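Local coordinates for globin protein (Ramazzottius varieornatus, PDB 5ZIQ) that holds a heme whose iron is hexacoordinated and, as a member of the globin family, may bind or carry oxygen, though its role is not established, at residues V32-R40 with L134-L142. Residues are numbered along the deposited sequence; the frame is centred on the assembly and turned at random.
Sequences VKSWKTFSR and LVFALQTTL
Phe38 of helix 25-38 meets Leu138 and its neighbours on helix 127-142 as a knob entering a hole, a worked example of how two steeply crossed globin helices (78° between the short segments) pack through one aromatic ring. With CG anti to the backbone N (chi1 -178°), the ring is carried across to the other helix. At its root, Phe38 CB lies 4.1 Å from Leu138 CD2, with Leu142 CD2 slightly farther off. Further out, Leu138 CD2 sits over the middle of one ring face, 3.5 Å from the Phe38 centroid, a CH-pi contact only 11° off the normal. CD1 meets Thr141 CB, and Ala137 O lies at the ring edge, near its plane, 3.5 Å from Phe38 CE1; that carbonyl is already gripped by Thr141 N and Thr141 OG1 from opposite faces of its plane. Phe38 CE2 approaches Leu134 CD1 at 4.0 Å. Phe38 CZ ends against Ala137 CB at 3.9 Å. An alanine in place of Phe38 would probably leave Leu138 CD2 without its aromatic partner and open a gap between the helices. Leu134 CD1 also lies at the Trp35 ring edge, beside CH2, while Trp35 NE1 is hydrogen-bonded to Asp93. Ser34 OG touches Leu142 CD1 but is hydrogen-bonded to Tyr154. With these polar groups paired elsewhere, the segments meet mainly through apolar packing, consistent with an interface held by shape and dispersion.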
ATOM      1  N   VAL A  32       2.643  -7.620 -12.558  1.00  9.80           N
ATOM      2  CA  VAL A  32       3.063  -8.832 -11.860  1.00 11.31           C
ATOM      3  C   VAL A  32       4.595  -8.988 -11.914  1.00 11.91           C
ATOM      4  O   VAL A  32       5.214  -9.306 -10.890  1.00 11.92           O
ATOM      5  CB  VAL A  32       2.294 -10.065 -12.399  1.00 13.02           C
ATOM      6  CG1 VAL A  32       2.841 -11.372 -11.829  1.00 17.07           C
ATOM      7  CG2 VAL A  32       0.818  -9.925 -12.070  1.00 14.31           C
ATOM      8  N   LYS A  33       5.205  -8.768 -13.091  1.00 11.53           N
ATOM      9  CA  LYS A  33       6.677  -8.884 -13.203  1.00 13.13           C
ATOM     10  C   LYS A  33       7.396  -7.862 -12.338  1.00 11.50           C
ATOM     11  O   LYS A  33       8.371  -8.192 -11.650  1.00 13.30           O
ATOM     12  CB  LYS A  33       7.165  -8.670 -14.630  1.00 17.80           C
ATOM     13  CG  LYS A  33       7.053  -9.807 -15.609  1.00 21.57           C
ATOM     14  CD  LYS A  33       8.017  -9.529 -16.782  1.00 24.63           C
ATOM     15  CE  LYS A  33       7.725  -8.221 -17.541  1.00 25.54           C
ATOM     16  NZ  LYS A  33       8.393  -8.152 -18.876  1.00 30.42           N
ATOM     17  N   SER A  34       6.934  -6.614 -12.389  1.00 10.18           N
ATOM     18  CA  SER A  34       7.557  -5.538 -11.635  1.00  9.70           C
ATOM     19  C   SER A  34       7.419  -5.760 -10.132  1.00  9.89           C
ATOM     20  O   SER A  34       8.381  -5.620  -9.358  1.00 10.97           O
ATOM     21  CB  SER A  34       6.917  -4.212 -12.027  1.00 10.83           C
ATOM     22  OG  SER A  34       7.417  -3.177 -11.221  1.00 11.34           O
ATOM     23  N   TRP A  35       6.225  -6.162  -9.724  1.00  9.82           N
ATOM     24  CA  TRP A  35       5.960  -6.406  -8.318  1.00  9.28           C
ATOM     25  C   TRP A  35       6.802  -7.553  -7.790  1.00 10.81           C
ATOM     26  O   TRP A  35       7.191  -7.519  -6.627  1.00 11.12           O
ATOM     27  CB  TRP A  35       4.480  -6.701  -8.063  1.00  9.61           C
ATOM     28  CG  TRP A  35       4.178  -6.703  -6.611  1.00  9.09           C
ATOM     29  CD1 TRP A  35       4.135  -7.777  -5.787  1.00  8.85           C
ATOM     30  CD2 TRP A  35       3.901  -5.550  -5.790  1.00  8.49           C
ATOM     31  NE1 TRP A  35       3.839  -7.379  -4.508  1.00  8.68           N
ATOM     32  CE2 TRP A  35       3.677  -6.016  -4.481  1.00  8.21           C
ATOM     33  CE3 TRP A  35       3.786  -4.171  -6.050  1.00  8.97           C
ATOM     34  CZ2 TRP A  35       3.362  -5.152  -3.417  1.00  8.26           C
ATOM     35  CZ3 TRP A  35       3.453  -3.315  -5.008  1.00  8.11           C
ATOM     36  CH2 TRP A  35       3.252  -3.802  -3.697  1.00  8.73           C
ATOM     37  N   LYS A  36       7.042  -8.569  -8.628  1.00 11.59           N
ATOM     38  CA  LYS A  36       7.830  -9.722  -8.185  1.00 13.80           C
ATOM     39  C   LYS A  36       9.189  -9.219  -7.707  1.00 14.43           C
ATOM     40  O   LYS A  36       9.653  -9.593  -6.620  1.00 15.80           O
ATOM     41  CB  LYS A  36       7.959 -10.820  -9.276  1.00 15.69           C
ATOM     42  CG  LYS A  36       8.631 -12.104  -8.767  1.00 18.46           C
ATOM     43  CD  LYS A  36       7.826 -12.719  -7.637  1.00 21.92           C
ATOM     44  CE  LYS A  36       8.367 -14.070  -7.217  1.00 24.70           C
ATOM     45  NZ  LYS A  36       7.834 -14.479  -5.879  1.00 27.13           N
ATOM     46  N   THR A  37       9.794  -8.320  -8.483  1.00 13.52           N
ATOM     47  CA  THR A  37      11.050  -7.683  -8.083  1.00 13.81           C
ATOM     48  C   THR A  37      10.923  -6.894  -6.764  1.00 12.95           C
ATOM     49  O   THR A  37      11.712  -7.081  -5.822  1.00 15.08           O
ATOM     50  CB  THR A  37      11.586  -6.799  -9.219  1.00 16.13           C
ATOM     51  OG1 THR A  37      11.723  -7.612 -10.392  1.00 19.83           O
ATOM     52  CG2 THR A  37      12.941  -6.178  -8.852  1.00 16.65           C
ATOM     53  N   PHE A  38       9.919  -6.032  -6.691  1.00 12.03           N
ATOM     54  CA  PHE A  38       9.691  -5.199  -5.507  1.00 12.16           C
ATOM     55  C   PHE A  38       9.465  -6.014  -4.235  1.00 12.64           C
ATOM     56  O   PHE A  38       9.874  -5.608  -3.133  1.00 14.23           O
ATOM     57  CB  PHE A  38       8.467  -4.333  -5.775  1.00 11.14           C
ATOM     58  CG  PHE A  38       8.125  -3.389  -4.659  1.00 10.43           C
ATOM     59  CD1 PHE A  38       9.009  -2.366  -4.292  1.00 11.10           C
ATOM     60  CD2 PHE A  38       6.924  -3.530  -3.956  1.00 10.75           C
ATOM     61  CE1 PHE A  38       8.680  -1.479  -3.267  1.00 11.19           C
ATOM     62  CE2 PHE A  38       6.590  -2.641  -2.929  1.00 11.33           C
ATOM     63  CZ  PHE A  38       7.471  -1.612  -2.584  1.00 11.36           C
ATOM     64  N   SER A  39       8.815  -7.165  -4.395  1.00 11.65           N
ATOM     65  CA  SER A  39       8.373  -7.968  -3.261  1.00 11.62           C
ATOM     66  C   SER A  39       9.492  -8.706  -2.571  1.00 11.35           C
ATOM     67  O   SER A  39       9.232  -9.377  -1.585  1.00 11.91           O
ATOM     68  CB  SER A  39       7.275  -8.949  -3.686  1.00 13.15           C
ATOM     69  OG  SER A  39       7.811 -10.005  -4.449  1.00 15.71           O
ATOM     70  N   ARG A  40      10.722  -8.579  -3.080  1.00 11.10           N
ATOM     71  CA  ARG A  40      11.856  -9.303  -2.488  1.00  9.88           C
ATOM     72  C   ARG A  40      12.055  -8.922  -1.006  1.00  9.80           C
ATOM     73  O   ARG A  40      12.432  -9.764  -0.175  1.00 10.28           O
ATOM     74  CB  ARG A  40      13.128  -9.052  -3.308  1.00 10.80           C
ATOM     75  CG  ARG A  40      14.386  -9.762  -2.783  1.00 11.36           C
ATOM     76  CD  ARG A  40      14.251 -11.289  -2.688  1.00 11.93           C
ATOM     77  NE  ARG A  40      15.449 -11.858  -2.060  1.00 12.06           N
ATOM     78  CZ  ARG A  40      15.711 -11.854  -0.758  1.00 10.91           C
ATOM     79  NH1 ARG A  40      14.850 -11.350   0.123  1.00 11.09           N
ATOM     80  NH2 ARG A  40      16.857 -12.366  -0.319  1.00 11.45           N
ATOM     81  N   LEU A 134       3.503   4.370  -1.080  1.00 11.03           N
ATOM     82  CA  LEU A 134       3.788   3.178  -1.870  1.00  9.73           C
ATOM     83  C   LEU A 134       4.561   3.533  -3.129  1.00 10.82           C
ATOM     84  O   LEU A 134       5.545   2.875  -3.441  1.00 10.88           O
ATOM     85  CB  LEU A 134       2.506   2.407  -2.218  1.00 10.31           C
ATOM     86  CG  LEU A 134       2.734   1.148  -3.061  1.00  9.31           C
ATOM     87  CD1 LEU A 134       3.713   0.150  -2.434  1.00 10.37           C
ATOM     88  CD2 LEU A 134       1.378   0.493  -3.309  1.00 11.69           C
ATOM     89  N   VAL A 135       4.132   4.580  -3.835  1.00 11.98           N
ATOM     90  CA  VAL A 135       4.895   5.057  -5.007  1.00 13.48           C
ATOM     91  C   VAL A 135       6.356   5.375  -4.651  1.00 13.27           C
ATOM     92  O   VAL A 135       7.278   4.976  -5.367  1.00 14.08           O
ATOM     93  CB  VAL A 135       4.186   6.255  -5.677  1.00 14.97           C
ATOM     94  CG1 VAL A 135       5.091   6.965  -6.673  1.00 16.84           C
ATOM     95  CG2 VAL A 135       2.904   5.778  -6.340  1.00 15.40           C
ATOM     96  N   PHE A 136       6.561   6.072  -3.539  1.00 14.34           N
ATOM     97  CA  PHE A 136       7.915   6.366  -3.059  1.00 15.15           C
ATOM     98  C   PHE A 136       8.738   5.097  -2.877  1.00 14.64           C
ATOM     99  O   PHE A 136       9.888   5.028  -3.313  1.00 16.73           O
ATOM    100  CB  PHE A 136       7.895   7.173  -1.763  1.00 16.96           C
ATOM    101  CG  PHE A 136       9.264   7.435  -1.205  1.00 18.30           C
ATOM    102  CD1 PHE A 136      10.125   8.342  -1.828  1.00 19.35           C
ATOM    103  CD2 PHE A 136       9.707   6.752  -0.074  1.00 17.86           C
ATOM    104  CE1 PHE A 136      11.388   8.581  -1.311  1.00 21.71           C
ATOM    105  CE2 PHE A 136      10.978   6.984   0.448  1.00 20.27           C
ATOM    106  CZ  PHE A 136      11.818   7.892  -0.182  1.00 18.27           C
ATOM    107  N   ALA A 137       8.154   4.102  -2.211  1.00 12.95           N
ATOM    108  CA  ALA A 137       8.870   2.851  -1.984  1.00 12.58           C
ATOM    109  C   ALA A 137       9.166   2.141  -3.299  1.00 13.02           C
ATOM    110  O   ALA A 137      10.255   1.602  -3.479  1.00 13.57           O
ATOM    111  CB  ALA A 137       8.105   1.947  -1.034  1.00 12.99           C
ATOM    112  N   LEU A 138       8.188   2.133  -4.205  1.00 11.09           N
ATOM    113  CA  LEU A 138       8.392   1.571  -5.551  1.00 11.19           C
ATOM    114  C   LEU A 138       9.527   2.268  -6.309  1.00 13.04           C
ATOM    115  O   LEU A 138      10.411   1.605  -6.820  1.00 13.98           O
ATOM    116  CB  LEU A 138       7.090   1.610  -6.358  1.00 10.23           C
ATOM    117  CG  LEU A 138       6.022   0.594  -5.940  1.00  9.56           C
ATOM    118  CD1 LEU A 138       4.674   1.025  -6.502  1.00 11.44           C
ATOM    119  CD2 LEU A 138       6.392  -0.821  -6.396  1.00 10.82           C
ATOM    120  N   GLN A 139       9.499   3.602  -6.360  1.00 14.54           N
ATOM    121  CA  GLN A 139      10.552   4.380  -7.056  1.00 17.06           C
ATOM    122  C   GLN A 139      11.914   4.076  -6.480  1.00 17.16           C
ATOM    123  O   GLN A 139      12.867   3.820  -7.211  1.00 20.53           O
ATOM    124  CB  GLN A 139      10.343   5.870  -6.863  1.00 22.97           C
ATOM    125  CG  GLN A 139       9.148   6.455  -7.546  1.00 25.99           C
ATOM    126  CD  GLN A 139       9.022   7.951  -7.317  1.00 30.54           C
ATOM    127  OE1 GLN A 139       9.197   8.456  -6.195  1.00 34.94           O
ATOM    128  NE2 GLN A 139       8.709   8.667  -8.377  1.00 30.56           N
ATOM    129  N   THR A 140      12.001   4.142  -5.157  1.00 18.13           N
ATOM    130  CA  THR A 140      13.282   4.023  -4.456  1.00 20.95           C
ATOM    131  C   THR A 140      13.861   2.621  -4.623  1.00 19.63           C
ATOM    132  O   THR A 140      15.061   2.452  -4.860  1.00 22.83           O
ATOM    133  CB  THR A 140      13.135   4.380  -2.961  1.00 24.85           C
ATOM    134  OG1 THR A 140      12.482   5.647  -2.844  1.00 29.35           O
ATOM    135  CG2 THR A 140      14.489   4.467  -2.265  1.00 30.08           C
ATOM    136  N   THR A 141      13.002   1.616  -4.531  1.00 17.29           N
ATOM    137  CA  THR A 141      13.451   0.233  -4.550  1.00 18.12           C
ATOM    138  C   THR A 141      13.732  -0.227  -5.969  1.00 17.72           C
ATOM    139  O   THR A 141      14.751  -0.870  -6.236  1.00 20.38           O
ATOM    140  CB  THR A 141      12.388  -0.672  -3.899  1.00 18.93           C
ATOM    141  OG1 THR A 141      12.155  -0.220  -2.558  1.00 21.66           O
ATOM    142  CG2 THR A 141      12.814  -2.122  -3.890  1.00 21.41           C
ATOM    143  N   LEU A 142      12.808   0.078  -6.881  1.00 15.23           N
ATOM    144  CA  LEU A 142      12.960  -0.362  -8.259  1.00 14.94           C
ATOM    145  C   LEU A 142      13.964   0.481  -9.047  1.00 16.15           C
ATOM    146  O   LEU A 142      14.500   0.012 -10.052  1.00 18.25           O
ATOM    147  CB  LEU A 142      11.589  -0.374  -8.960  1.00 14.56           C
ATOM    148  CG  LEU A 142      10.575  -1.434  -8.493  1.00 14.15           C
ATOM    149  CD1 LEU A 142       9.213  -1.184  -9.117  1.00 16.05           C
ATOM    150  CD2 LEU A 142      11.058  -2.829  -8.860  1.00 15.36           C
TER